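Side-chain contact in D-aminoacyl-tRNA deacylase 1 (Homo sapiens, PDB 2OKV), which hydrolyses D-aminoacyl-tRNAs and mischarged glycyl-tRNA(Ala), acting as a homodimeric editing enzyme, and may also take part in DNA replication: residues L110-L113 with R114-Y117. Sequence-based numbering, arbitrary orientation.
Sequences LEQL and RKTY
The hydroxyl of T116 folds back onto Q112, a worked example of how a threonine can bond to its own helix one turn earlier. Q112 O accepts two bonds, from T116 OG1 at 2.8 Å and from T116 N at 3.0 Å, and the donors reach it from opposite faces of the carbonyl plane. With OG1 lying beside its own backbone nitrogen (chi1 -58°), both donors of T116 face the same acceptor. The Q112 chain, bent at chi2 (-63°), crosses T116 obliquely and brings OE1 to 2.7 Å from T116 OG1, while K115 CE lies 3.3 Å from Q112 OE1. R114 runs back past L110: its CG lies 3.2 Å from L110 O, and NH2 comes within 3.8 Å of L110 CD1. E111 OE1 approaches the guanidinium edge in plane, making a long salt bridge of 4.0 Å to R114 NE. Y117, the first residue beyond helix 99-116, still donates its N to L113 O; its side chain touches L50 and its OH bonds to Y72 O. L110 and L113 pack against C76 on strand 73-78. The chemistry implies a last helical turn with its backbone bonds in place and Q112 O doubly gripped, the E111-R114 attraction probably a weak addition.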
ATOM      1  N   LEU B 110      -0.046  -8.558 -17.097  1.00 40.84           N
ATOM      2  CA  LEU B 110       0.614  -9.707 -16.461  1.00 41.97           C
ATOM      3  C   LEU B 110       1.447 -10.479 -17.460  1.00 41.82           C
ATOM      4  O   LEU B 110       2.524 -10.976 -17.123  1.00 41.52           O
ATOM      5  CB  LEU B 110      -0.401 -10.661 -15.842  1.00 42.49           C
ATOM      6  CG  LEU B 110      -0.893 -10.416 -14.426  1.00 45.06           C
ATOM      7  CD1 LEU B 110      -1.777 -11.595 -14.105  1.00 47.74           C
ATOM      8  CD2 LEU B 110       0.229 -10.297 -13.389  1.00 47.88           C
ATOM      9  N   GLU B 111       0.945 -10.586 -18.688  1.00 41.75           N
ATOM     10  CA  GLU B 111       1.675 -11.281 -19.743  1.00 42.10           C
ATOM     11  C   GLU B 111       2.969 -10.556 -20.161  1.00 42.43           C
ATOM     12  O   GLU B 111       3.969 -11.228 -20.463  1.00 42.32           O
ATOM     13  CB  GLU B 111       0.748 -11.578 -20.938  1.00 42.11           C
ATOM     14  CG  GLU B 111       1.319 -12.497 -22.018  1.00 42.39           C
ATOM     15  CD  GLU B 111       1.665 -13.918 -21.542  1.00 42.56           C
ATOM     16  OE1 GLU B 111       1.292 -14.330 -20.424  1.00 43.04           O
ATOM     17  OE2 GLU B 111       2.334 -14.632 -22.313  1.00 46.15           O
ATOM     18  N   GLN B 112       2.967  -9.215 -20.183  1.00 42.78           N
ATOM     19  CA  GLN B 112       4.197  -8.452 -20.498  1.00 43.22           C
ATOM     20  C   GLN B 112       5.222  -8.645 -19.381  1.00 42.38           C
ATOM     21  O   GLN B 112       6.411  -8.798 -19.640  1.00 41.89           O
ATOM     22  CB  GLN B 112       3.955  -6.940 -20.697  1.00 43.70           C
ATOM     23  CG  GLN B 112       4.540  -6.291 -22.017  1.00 49.23           C
ATOM     24  CD  GLN B 112       6.073  -6.306 -22.188  1.00 54.67           C
ATOM     25  OE1 GLN B 112       6.710  -7.363 -22.167  1.00 57.88           O
ATOM     26  NE2 GLN B 112       6.658  -5.122 -22.423  1.00 52.47           N
ATOM     27  N   LEU B 113       4.739  -8.608 -18.142  1.00 42.03           N
ATOM     28  CA  LEU B 113       5.554  -8.868 -16.964  1.00 42.14           C
ATOM     29  C   LEU B 113       6.250 -10.221 -17.036  1.00 41.88           C
ATOM     30  O   LEU B 113       7.452 -10.312 -16.792  1.00 41.52           O
ATOM     31  CB  LEU B 113       4.688  -8.832 -15.703  1.00 42.09           C
ATOM     32  CG  LEU B 113       4.781  -7.780 -14.594  1.00 43.47           C
ATOM     33  CD1 LEU B 113       4.184  -8.382 -13.337  1.00 43.21           C
ATOM     34  CD2 LEU B 113       6.172  -7.244 -14.301  1.00 40.01           C
ATOM     35  N   ARG B 114       5.482 -11.269 -17.339  1.00 41.81           N
ATOM     36  CA  ARG B 114       6.030 -12.618 -17.482  1.00 42.47           C
ATOM     37  C   ARG B 114       7.035 -12.761 -18.625  1.00 42.51           C
ATOM     38  O   ARG B 114       8.060 -13.429 -18.466  1.00 42.54           O
ATOM     39  CB  ARG B 114       4.922 -13.640 -17.676  1.00 43.11           C
ATOM     40  CG  ARG B 114       3.977 -13.775 -16.511  1.00 44.83           C
ATOM     41  CD  ARG B 114       3.176 -15.055 -16.716  1.00 50.33           C
ATOM     42  NE  ARG B 114       1.743 -14.878 -16.528  1.00 53.10           N
ATOM     43  CZ  ARG B 114       1.107 -15.017 -15.371  1.00 54.38           C
ATOM     44  NH1 ARG B 114       1.777 -15.324 -14.260  1.00 56.61           N
ATOM     45  NH2 ARG B 114      -0.204 -14.838 -15.329  1.00 51.43           N
ATOM     46  N   LYS B 115       6.751 -12.159 -19.775  1.00 42.48           N
ATOM     47  CA  LYS B 115       7.671 -12.287 -20.900  1.00 43.00           C
ATOM     48  C   LYS B 115       8.961 -11.469 -20.730  1.00 42.70           C
ATOM     49  O   LYS B 115      10.002 -11.834 -21.283  1.00 42.45           O
ATOM     50  CB  LYS B 115       6.973 -12.016 -22.237  1.00 43.77           C
ATOM     51  CG  LYS B 115       7.074 -10.603 -22.793  1.00 45.63           C
ATOM     52  CD  LYS B 115       6.629 -10.618 -24.256  1.00 47.55           C
ATOM     53  CE  LYS B 115       6.028  -9.291 -24.704  1.00 48.74           C
ATOM     54  NZ  LYS B 115       5.131  -9.540 -25.883  1.00 51.24           N
ATOM     55  N   THR B 116       8.884 -10.380 -19.966  1.00 42.08           N
ATOM     56  CA  THR B 116      10.046  -9.516 -19.696  1.00 42.35           C
ATOM     57  C   THR B 116      10.912 -10.083 -18.572  1.00 42.59           C
ATOM     58  O   THR B 116      12.120  -9.832 -18.528  1.00 43.41           O
ATOM     59  CB  THR B 116       9.602  -8.063 -19.349  1.00 42.27           C
ATOM     60  OG1 THR B 116       8.830  -7.539 -20.432  1.00 42.99           O
ATOM     61  CG2 THR B 116      10.811  -7.128 -19.111  1.00 42.80           C
ATOM     62  N   TYR B 117      10.280 -10.807 -17.646  1.00 42.33           N
ATOM     63  CA  TYR B 117      10.958 -11.444 -16.513  1.00 41.80           C
ATOM     64  C   TYR B 117      10.892 -12.966 -16.669  1.00 41.96           C
ATOM     65  O   TYR B 117      11.224 -13.491 -17.731  1.00 42.04           O
ATOM     66  CB  TYR B 117      10.322 -10.976 -15.194  1.00 41.45           C
ATOM     67  CG  TYR B 117      11.050 -11.375 -13.914  1.00 40.53           C
ATOM     68  CD1 TYR B 117      12.395 -11.811 -13.927  1.00 42.57           C
ATOM     69  CD2 TYR B 117      10.395 -11.294 -12.687  1.00 39.67           C
ATOM     70  CE1 TYR B 117      13.058 -12.163 -12.723  1.00 41.78           C
ATOM     71  CE2 TYR B 117      11.033 -11.638 -11.497  1.00 40.76           C
ATOM     72  CZ  TYR B 117      12.357 -12.062 -11.517  1.00 41.89           C
ATOM     73  OH  TYR B 117      12.952 -12.396 -10.326  1.00 41.32           O
TER